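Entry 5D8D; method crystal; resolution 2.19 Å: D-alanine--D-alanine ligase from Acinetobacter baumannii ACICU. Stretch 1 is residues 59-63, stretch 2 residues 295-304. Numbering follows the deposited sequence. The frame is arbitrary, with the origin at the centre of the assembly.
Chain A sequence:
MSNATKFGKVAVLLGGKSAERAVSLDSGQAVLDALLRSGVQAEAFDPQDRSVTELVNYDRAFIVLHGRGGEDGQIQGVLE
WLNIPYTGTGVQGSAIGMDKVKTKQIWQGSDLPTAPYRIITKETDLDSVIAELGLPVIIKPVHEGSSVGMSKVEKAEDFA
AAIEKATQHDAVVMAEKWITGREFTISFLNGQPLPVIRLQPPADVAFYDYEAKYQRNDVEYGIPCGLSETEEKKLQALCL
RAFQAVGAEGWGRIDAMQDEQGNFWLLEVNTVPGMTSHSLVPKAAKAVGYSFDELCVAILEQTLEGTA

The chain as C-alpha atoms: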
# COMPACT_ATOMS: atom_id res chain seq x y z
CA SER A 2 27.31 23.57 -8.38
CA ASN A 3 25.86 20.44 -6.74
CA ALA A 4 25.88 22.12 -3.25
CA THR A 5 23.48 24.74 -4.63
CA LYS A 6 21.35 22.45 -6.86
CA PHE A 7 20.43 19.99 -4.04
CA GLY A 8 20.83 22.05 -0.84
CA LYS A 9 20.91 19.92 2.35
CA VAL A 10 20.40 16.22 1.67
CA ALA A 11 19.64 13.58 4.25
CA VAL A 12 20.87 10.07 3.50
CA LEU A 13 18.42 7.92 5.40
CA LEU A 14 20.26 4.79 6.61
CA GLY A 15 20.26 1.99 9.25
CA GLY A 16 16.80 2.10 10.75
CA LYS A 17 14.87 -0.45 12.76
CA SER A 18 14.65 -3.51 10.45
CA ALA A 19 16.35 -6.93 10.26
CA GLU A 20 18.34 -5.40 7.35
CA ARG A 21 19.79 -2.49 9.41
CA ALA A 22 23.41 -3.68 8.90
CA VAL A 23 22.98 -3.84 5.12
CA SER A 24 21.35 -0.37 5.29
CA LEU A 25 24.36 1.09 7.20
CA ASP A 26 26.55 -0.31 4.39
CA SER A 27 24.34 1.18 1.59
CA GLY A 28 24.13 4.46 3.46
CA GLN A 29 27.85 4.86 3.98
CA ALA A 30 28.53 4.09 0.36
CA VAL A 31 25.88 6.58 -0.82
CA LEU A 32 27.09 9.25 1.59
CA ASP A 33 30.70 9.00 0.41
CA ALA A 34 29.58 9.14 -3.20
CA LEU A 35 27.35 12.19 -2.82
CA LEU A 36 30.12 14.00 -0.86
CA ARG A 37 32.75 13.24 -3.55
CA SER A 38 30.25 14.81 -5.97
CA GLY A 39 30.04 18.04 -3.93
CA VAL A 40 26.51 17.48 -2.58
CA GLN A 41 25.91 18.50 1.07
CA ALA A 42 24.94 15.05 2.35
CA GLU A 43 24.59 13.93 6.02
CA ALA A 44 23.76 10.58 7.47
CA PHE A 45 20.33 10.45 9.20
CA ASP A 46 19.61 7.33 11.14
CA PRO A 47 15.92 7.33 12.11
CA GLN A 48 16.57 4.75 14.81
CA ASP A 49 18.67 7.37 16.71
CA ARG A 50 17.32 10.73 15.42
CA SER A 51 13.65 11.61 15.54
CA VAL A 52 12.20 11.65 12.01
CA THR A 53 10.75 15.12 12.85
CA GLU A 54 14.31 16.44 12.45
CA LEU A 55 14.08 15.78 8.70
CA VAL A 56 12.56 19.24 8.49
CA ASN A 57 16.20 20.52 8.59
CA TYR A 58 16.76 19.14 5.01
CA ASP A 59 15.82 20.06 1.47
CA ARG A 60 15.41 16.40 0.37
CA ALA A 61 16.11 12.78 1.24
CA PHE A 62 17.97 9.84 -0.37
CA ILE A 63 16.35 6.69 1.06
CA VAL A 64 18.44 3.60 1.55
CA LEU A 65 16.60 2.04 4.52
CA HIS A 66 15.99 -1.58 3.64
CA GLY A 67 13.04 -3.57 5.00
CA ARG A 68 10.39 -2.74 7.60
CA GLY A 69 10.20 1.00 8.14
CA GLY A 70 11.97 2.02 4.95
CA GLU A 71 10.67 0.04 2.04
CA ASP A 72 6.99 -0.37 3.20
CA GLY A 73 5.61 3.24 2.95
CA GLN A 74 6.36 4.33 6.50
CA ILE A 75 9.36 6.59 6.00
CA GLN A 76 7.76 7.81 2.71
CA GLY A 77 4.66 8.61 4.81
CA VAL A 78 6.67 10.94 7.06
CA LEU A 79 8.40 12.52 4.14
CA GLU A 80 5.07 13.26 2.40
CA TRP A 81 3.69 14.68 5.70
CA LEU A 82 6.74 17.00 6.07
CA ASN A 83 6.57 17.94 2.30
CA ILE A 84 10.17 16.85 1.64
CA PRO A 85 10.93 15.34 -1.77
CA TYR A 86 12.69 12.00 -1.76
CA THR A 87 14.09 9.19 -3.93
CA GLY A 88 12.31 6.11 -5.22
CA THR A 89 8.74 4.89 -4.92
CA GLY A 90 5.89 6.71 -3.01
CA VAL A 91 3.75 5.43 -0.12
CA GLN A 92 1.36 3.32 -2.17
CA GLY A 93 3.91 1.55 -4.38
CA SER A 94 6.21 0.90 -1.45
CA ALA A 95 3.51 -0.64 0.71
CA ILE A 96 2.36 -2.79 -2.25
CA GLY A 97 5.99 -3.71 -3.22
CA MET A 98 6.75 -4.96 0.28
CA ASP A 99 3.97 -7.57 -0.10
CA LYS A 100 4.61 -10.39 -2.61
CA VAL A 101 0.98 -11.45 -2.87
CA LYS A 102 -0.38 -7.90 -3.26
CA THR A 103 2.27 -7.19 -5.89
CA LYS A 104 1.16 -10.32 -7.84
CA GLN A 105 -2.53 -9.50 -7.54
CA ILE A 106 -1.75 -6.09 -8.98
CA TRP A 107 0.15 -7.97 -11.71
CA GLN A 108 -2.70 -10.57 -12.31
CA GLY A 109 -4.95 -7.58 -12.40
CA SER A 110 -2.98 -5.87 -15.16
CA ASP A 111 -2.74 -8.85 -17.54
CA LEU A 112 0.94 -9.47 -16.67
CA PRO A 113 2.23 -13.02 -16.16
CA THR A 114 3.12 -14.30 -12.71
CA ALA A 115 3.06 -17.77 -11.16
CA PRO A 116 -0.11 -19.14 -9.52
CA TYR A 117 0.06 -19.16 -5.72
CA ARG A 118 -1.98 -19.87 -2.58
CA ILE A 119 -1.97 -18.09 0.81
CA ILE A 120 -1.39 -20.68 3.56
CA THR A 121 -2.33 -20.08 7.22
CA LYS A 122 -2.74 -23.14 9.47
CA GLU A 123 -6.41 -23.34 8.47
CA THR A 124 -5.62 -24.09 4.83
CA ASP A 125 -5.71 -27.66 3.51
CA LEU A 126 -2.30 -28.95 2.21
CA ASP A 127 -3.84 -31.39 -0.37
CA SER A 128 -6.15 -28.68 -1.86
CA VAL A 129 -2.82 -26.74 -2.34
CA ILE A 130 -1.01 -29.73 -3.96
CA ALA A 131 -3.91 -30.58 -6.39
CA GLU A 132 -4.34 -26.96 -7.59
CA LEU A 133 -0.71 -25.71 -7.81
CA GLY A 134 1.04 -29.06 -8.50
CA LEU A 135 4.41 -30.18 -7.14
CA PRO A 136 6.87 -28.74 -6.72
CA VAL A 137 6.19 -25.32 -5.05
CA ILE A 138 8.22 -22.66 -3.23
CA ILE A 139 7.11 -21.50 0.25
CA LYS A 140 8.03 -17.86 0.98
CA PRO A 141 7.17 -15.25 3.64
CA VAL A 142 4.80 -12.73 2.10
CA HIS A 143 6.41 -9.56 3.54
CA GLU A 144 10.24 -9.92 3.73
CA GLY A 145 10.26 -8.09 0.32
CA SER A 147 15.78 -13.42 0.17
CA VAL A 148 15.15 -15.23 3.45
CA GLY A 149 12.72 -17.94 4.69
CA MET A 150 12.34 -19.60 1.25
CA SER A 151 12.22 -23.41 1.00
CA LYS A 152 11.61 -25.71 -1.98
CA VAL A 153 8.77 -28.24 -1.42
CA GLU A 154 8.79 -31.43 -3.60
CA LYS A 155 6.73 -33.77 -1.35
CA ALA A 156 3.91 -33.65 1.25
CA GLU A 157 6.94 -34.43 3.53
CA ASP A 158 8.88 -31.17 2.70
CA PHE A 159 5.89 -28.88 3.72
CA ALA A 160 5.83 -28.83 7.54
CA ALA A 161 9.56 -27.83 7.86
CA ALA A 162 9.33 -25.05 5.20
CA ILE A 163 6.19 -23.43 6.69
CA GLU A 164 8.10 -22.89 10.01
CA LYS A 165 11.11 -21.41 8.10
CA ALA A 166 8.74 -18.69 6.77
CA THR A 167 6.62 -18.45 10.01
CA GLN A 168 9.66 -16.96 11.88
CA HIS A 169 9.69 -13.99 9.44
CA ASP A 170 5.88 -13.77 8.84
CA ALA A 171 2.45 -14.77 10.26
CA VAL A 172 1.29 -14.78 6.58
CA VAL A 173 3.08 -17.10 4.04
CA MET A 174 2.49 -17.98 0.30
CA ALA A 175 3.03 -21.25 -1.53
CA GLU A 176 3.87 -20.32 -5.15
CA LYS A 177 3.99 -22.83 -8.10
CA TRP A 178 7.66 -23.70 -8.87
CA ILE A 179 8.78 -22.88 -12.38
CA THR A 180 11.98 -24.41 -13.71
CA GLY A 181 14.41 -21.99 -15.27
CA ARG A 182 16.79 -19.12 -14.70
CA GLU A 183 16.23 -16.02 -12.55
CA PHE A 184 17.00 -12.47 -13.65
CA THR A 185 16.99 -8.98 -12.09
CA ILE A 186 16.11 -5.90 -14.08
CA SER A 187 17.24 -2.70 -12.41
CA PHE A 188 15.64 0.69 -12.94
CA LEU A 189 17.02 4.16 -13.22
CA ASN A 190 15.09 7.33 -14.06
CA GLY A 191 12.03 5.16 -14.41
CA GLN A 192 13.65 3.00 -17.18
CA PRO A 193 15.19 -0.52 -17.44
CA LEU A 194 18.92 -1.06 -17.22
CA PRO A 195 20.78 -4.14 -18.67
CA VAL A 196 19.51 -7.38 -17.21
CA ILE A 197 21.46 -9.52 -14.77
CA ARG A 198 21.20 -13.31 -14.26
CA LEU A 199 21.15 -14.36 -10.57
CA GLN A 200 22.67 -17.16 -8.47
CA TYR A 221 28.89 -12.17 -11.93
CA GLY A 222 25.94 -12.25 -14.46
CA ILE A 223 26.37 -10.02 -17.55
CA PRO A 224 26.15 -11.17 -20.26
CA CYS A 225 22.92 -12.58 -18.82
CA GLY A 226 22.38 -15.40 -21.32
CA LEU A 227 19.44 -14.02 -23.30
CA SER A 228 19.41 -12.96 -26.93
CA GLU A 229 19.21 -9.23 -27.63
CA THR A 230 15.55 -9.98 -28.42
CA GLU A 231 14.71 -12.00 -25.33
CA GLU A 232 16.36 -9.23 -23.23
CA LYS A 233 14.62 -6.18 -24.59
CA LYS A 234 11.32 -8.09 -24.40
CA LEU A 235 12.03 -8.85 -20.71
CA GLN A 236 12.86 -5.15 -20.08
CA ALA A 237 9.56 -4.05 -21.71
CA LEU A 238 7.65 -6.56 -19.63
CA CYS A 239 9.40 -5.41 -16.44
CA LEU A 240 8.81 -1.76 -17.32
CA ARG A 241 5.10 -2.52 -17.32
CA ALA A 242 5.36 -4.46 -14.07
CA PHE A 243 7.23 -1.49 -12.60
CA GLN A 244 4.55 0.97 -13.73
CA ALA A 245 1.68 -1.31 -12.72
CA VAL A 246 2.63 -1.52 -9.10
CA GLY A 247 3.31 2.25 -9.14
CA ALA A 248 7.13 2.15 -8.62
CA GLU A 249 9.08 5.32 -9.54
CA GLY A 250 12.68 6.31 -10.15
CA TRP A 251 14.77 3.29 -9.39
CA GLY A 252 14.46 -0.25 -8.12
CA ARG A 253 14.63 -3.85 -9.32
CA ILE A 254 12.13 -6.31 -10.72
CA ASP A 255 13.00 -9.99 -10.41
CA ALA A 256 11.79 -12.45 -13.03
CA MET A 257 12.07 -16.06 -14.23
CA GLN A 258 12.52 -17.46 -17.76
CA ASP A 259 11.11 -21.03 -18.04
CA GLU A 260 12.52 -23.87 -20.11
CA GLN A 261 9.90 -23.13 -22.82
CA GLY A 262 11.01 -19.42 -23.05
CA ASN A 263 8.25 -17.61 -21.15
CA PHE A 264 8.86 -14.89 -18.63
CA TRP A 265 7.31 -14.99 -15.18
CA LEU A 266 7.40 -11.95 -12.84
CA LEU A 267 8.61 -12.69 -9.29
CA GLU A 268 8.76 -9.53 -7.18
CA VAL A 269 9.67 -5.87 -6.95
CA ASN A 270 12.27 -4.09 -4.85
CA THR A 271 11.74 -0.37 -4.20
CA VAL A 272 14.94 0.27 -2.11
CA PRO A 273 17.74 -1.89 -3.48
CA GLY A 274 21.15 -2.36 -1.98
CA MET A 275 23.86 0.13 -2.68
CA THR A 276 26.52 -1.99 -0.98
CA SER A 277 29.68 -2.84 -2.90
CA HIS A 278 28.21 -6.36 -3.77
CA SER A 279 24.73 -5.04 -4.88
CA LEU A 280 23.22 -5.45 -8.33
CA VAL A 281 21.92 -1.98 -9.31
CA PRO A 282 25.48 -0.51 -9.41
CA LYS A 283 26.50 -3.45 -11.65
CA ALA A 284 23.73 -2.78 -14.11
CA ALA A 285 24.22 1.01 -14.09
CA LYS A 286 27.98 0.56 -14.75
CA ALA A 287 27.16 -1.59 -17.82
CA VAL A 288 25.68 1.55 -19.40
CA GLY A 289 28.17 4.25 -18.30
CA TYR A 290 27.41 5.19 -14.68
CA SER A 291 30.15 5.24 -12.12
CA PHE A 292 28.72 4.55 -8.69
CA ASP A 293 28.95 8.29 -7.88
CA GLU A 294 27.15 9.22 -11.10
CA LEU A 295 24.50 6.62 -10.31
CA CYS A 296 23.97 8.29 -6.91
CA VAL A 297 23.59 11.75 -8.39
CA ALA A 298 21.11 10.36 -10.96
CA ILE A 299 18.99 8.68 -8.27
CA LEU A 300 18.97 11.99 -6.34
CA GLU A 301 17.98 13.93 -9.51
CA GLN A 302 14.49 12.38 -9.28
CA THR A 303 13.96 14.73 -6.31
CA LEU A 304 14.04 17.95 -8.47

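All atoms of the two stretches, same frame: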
# COMPACT_ATOMS: atom_id res chain seq x y z
N ASP A 59 16.50 19.75 2.70
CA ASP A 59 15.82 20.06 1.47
C ASP A 59 15.30 18.83 0.73
O ASP A 59 14.40 18.98 -0.10
CB ASP A 59 16.72 20.89 0.58
CG ASP A 59 16.97 22.26 1.17
OD1 ASP A 59 16.00 23.05 1.20
OD2 ASP A 59 18.10 22.54 1.64
N ARG A 60 15.83 17.64 1.03
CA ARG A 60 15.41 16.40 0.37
C ARG A 60 16.09 15.19 1.02
O ARG A 60 17.03 15.36 1.79
CB ARG A 60 15.73 16.41 -1.16
CG ARG A 60 17.21 16.28 -1.56
CD ARG A 60 17.72 17.30 -2.58
NE ARG A 60 16.70 17.60 -3.55
CZ ARG A 60 16.12 18.78 -3.77
NH1 ARG A 60 16.50 19.89 -3.16
NH2 ARG A 60 15.15 18.83 -4.66
N ALA A 61 15.62 13.99 0.67
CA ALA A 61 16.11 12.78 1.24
C ALA A 61 16.45 11.73 0.19
O ALA A 61 15.71 11.54 -0.78
CB ALA A 61 15.07 12.23 2.20
N PHE A 62 17.54 11.01 0.43
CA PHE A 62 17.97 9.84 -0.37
C PHE A 62 17.72 8.65 0.53
O PHE A 62 18.39 8.55 1.57
CB PHE A 62 19.48 9.96 -0.71
CG PHE A 62 19.95 8.99 -1.74
CD1 PHE A 62 19.81 7.63 -1.58
CD2 PHE A 62 20.59 9.44 -2.89
CE1 PHE A 62 20.25 6.74 -2.55
CE2 PHE A 62 21.03 8.55 -3.87
CZ PHE A 62 20.86 7.21 -3.69
N ILE A 63 16.79 7.77 0.17
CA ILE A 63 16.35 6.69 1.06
C ILE A 63 17.08 5.39 0.72
O ILE A 63 17.05 4.91 -0.41
CB ILE A 63 14.84 6.40 0.98
CG1 ILE A 63 14.01 7.66 1.35
CG2 ILE A 63 14.47 5.23 1.90
CD1 ILE A 63 12.53 7.56 1.05
N LEU A 295 25.74 7.30 -10.65
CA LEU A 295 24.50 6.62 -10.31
C LEU A 295 23.79 7.31 -9.12
O LEU A 295 22.58 7.55 -9.18
CB LEU A 295 24.78 5.13 -10.02
CG LEU A 295 23.70 4.33 -9.32
CD1 LEU A 295 22.45 4.35 -10.19
CD2 LEU A 295 24.18 2.91 -9.07
N CYS A 296 24.55 7.68 -8.09
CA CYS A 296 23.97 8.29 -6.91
C CYS A 296 23.43 9.67 -7.23
O CYS A 296 22.34 9.99 -6.85
CB CYS A 296 24.96 8.33 -5.75
SG CYS A 296 25.34 6.70 -5.06
N VAL A 297 24.16 10.47 -7.97
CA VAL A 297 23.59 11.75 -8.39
C VAL A 297 22.28 11.57 -9.22
O VAL A 297 21.30 12.30 -9.05
CB VAL A 297 24.65 12.59 -9.13
CG1 VAL A 297 24.03 13.77 -9.87
CG2 VAL A 297 25.68 13.09 -8.12
N ALA A 298 22.26 10.57 -10.09
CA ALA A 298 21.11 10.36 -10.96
C ALA A 298 19.87 9.89 -10.17
O ALA A 298 18.74 10.31 -10.46
CB ALA A 298 21.47 9.37 -12.07
N ILE A 299 20.07 9.02 -9.18
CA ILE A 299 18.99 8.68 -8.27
C ILE A 299 18.48 9.98 -7.59
O ILE A 299 17.29 10.26 -7.59
CB ILE A 299 19.43 7.60 -7.26
CG1 ILE A 299 19.62 6.26 -7.99
CG2 ILE A 299 18.42 7.41 -6.13
CD1 ILE A 299 20.46 5.22 -7.24
N LEU A 300 19.37 10.79 -7.06
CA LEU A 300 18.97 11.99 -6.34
C LEU A 300 18.26 13.01 -7.26
O LEU A 300 17.48 13.83 -6.80
CB LEU A 300 20.20 12.63 -5.68
CG LEU A 300 19.94 13.78 -4.71
CD1 LEU A 300 19.00 13.33 -3.60
CD2 LEU A 300 21.26 14.22 -4.12
N GLU A 301 18.57 12.99 -8.55
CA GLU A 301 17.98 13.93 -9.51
C GLU A 301 16.48 13.76 -9.65
O GLU A 301 15.81 14.72 -9.94
CB GLU A 301 18.67 13.82 -10.87
CG GLU A 301 19.92 14.68 -10.95
CD GLU A 301 20.71 14.42 -12.21
OE1 GLU A 301 20.33 13.48 -12.93
OE2 GLU A 301 21.69 15.17 -12.47
N GLN A 302 15.95 12.58 -9.37
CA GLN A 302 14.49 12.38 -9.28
C GLN A 302 13.84 13.35 -8.32
O GLN A 302 12.65 13.60 -8.48
CB GLN A 302 14.09 10.99 -8.78
CG GLN A 302 14.65 9.80 -9.56
CD GLN A 302 14.89 8.54 -8.68
OE1 GLN A 302 14.21 8.33 -7.65
NE2 GLN A 302 15.81 7.69 -9.11
N THR A 303 14.58 13.85 -7.31
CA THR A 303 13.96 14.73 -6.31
C THR A 303 13.78 16.19 -6.73
O THR A 303 13.35 16.99 -5.90
CB THR A 303 14.69 14.65 -4.93
OG1 THR A 303 16.00 15.25 -4.95
CG2 THR A 303 14.84 13.26 -4.50
N LEU A 304 14.12 16.56 -7.98
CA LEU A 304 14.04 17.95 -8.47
C LEU A 304 12.76 18.18 -9.26
O LEU A 304 12.16 17.21 -9.77
CB LEU A 304 15.25 18.28 -9.36
CG LEU A 304 16.64 18.28 -8.67
CD1 LEU A 304 17.76 18.24 -9.69
CD2 LEU A 304 16.85 19.44 -7.72

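The strand formed by residues 60-63 packs against a helix and the type I beta turn from Glu 301 to Leu 304, the axes of strand and helix approaching to 9.2 Å at an angle of 125°, and together the two stretches bury 375 Å². Asp 59, which precedes the strand, is exposed and makes no contact with the second stretch.

Arg 60 supplies the polar part of the contact. Its CA-to-CB bond points toward the second stretch, and with chi1 at 72° (p) the side chain runs alongside Leu 300, CG of Arg 60 lying 4.0 Å from CD1 of Leu 300. The guanidinium then grips Thr 303 twice: Arg 60 NE donates to Thr 303 OG1 (2.8 Å, nearly linear at 169°), and Arg 60 NH2 donates to the carbonyl O of Thr 303 (2.9 Å, 145°). Thr 303 suits this position because its hydroxyl serves both ways, accepting from Arg 60 while Thr 303 OG1 donates to Leu 300 O at 2.8 Å; the arginine is thereby tied to the backbone of the helix. Leu 304 covers one face of the guanidinium, its CD2 3.6 Å from Arg 60 NH2, leaving the edge free for hydrogen bonding. NH1 is satisfied elsewhere in the structure.

Ala 61 turns its methyl away and contributes little beyond its carbonyl O, 4.2 Å from Thr 303 CG2.

Phe 62 provides the apolar part. Its CA-to-CB bond points sideways, but the t rotamer (chi1 -168°) brings the buried ring to the helix, where a flat, apolar group packs well against aliphatic side chains: Phe 62 CZ meets Ile 299 CG2 at 3.5 Å, and CD2 of Phe 62 lies 4.3 Å from CB of Leu 300. The ring's C-H edge tolerates the carbonyl of Cys 296, with Phe 62 CE2 3.6 Å from Cys 296 O, an oxygen already accepting from Leu 300 N (3.1 Å) within the helix. Ile 63, also buried, does not reach the second stretch.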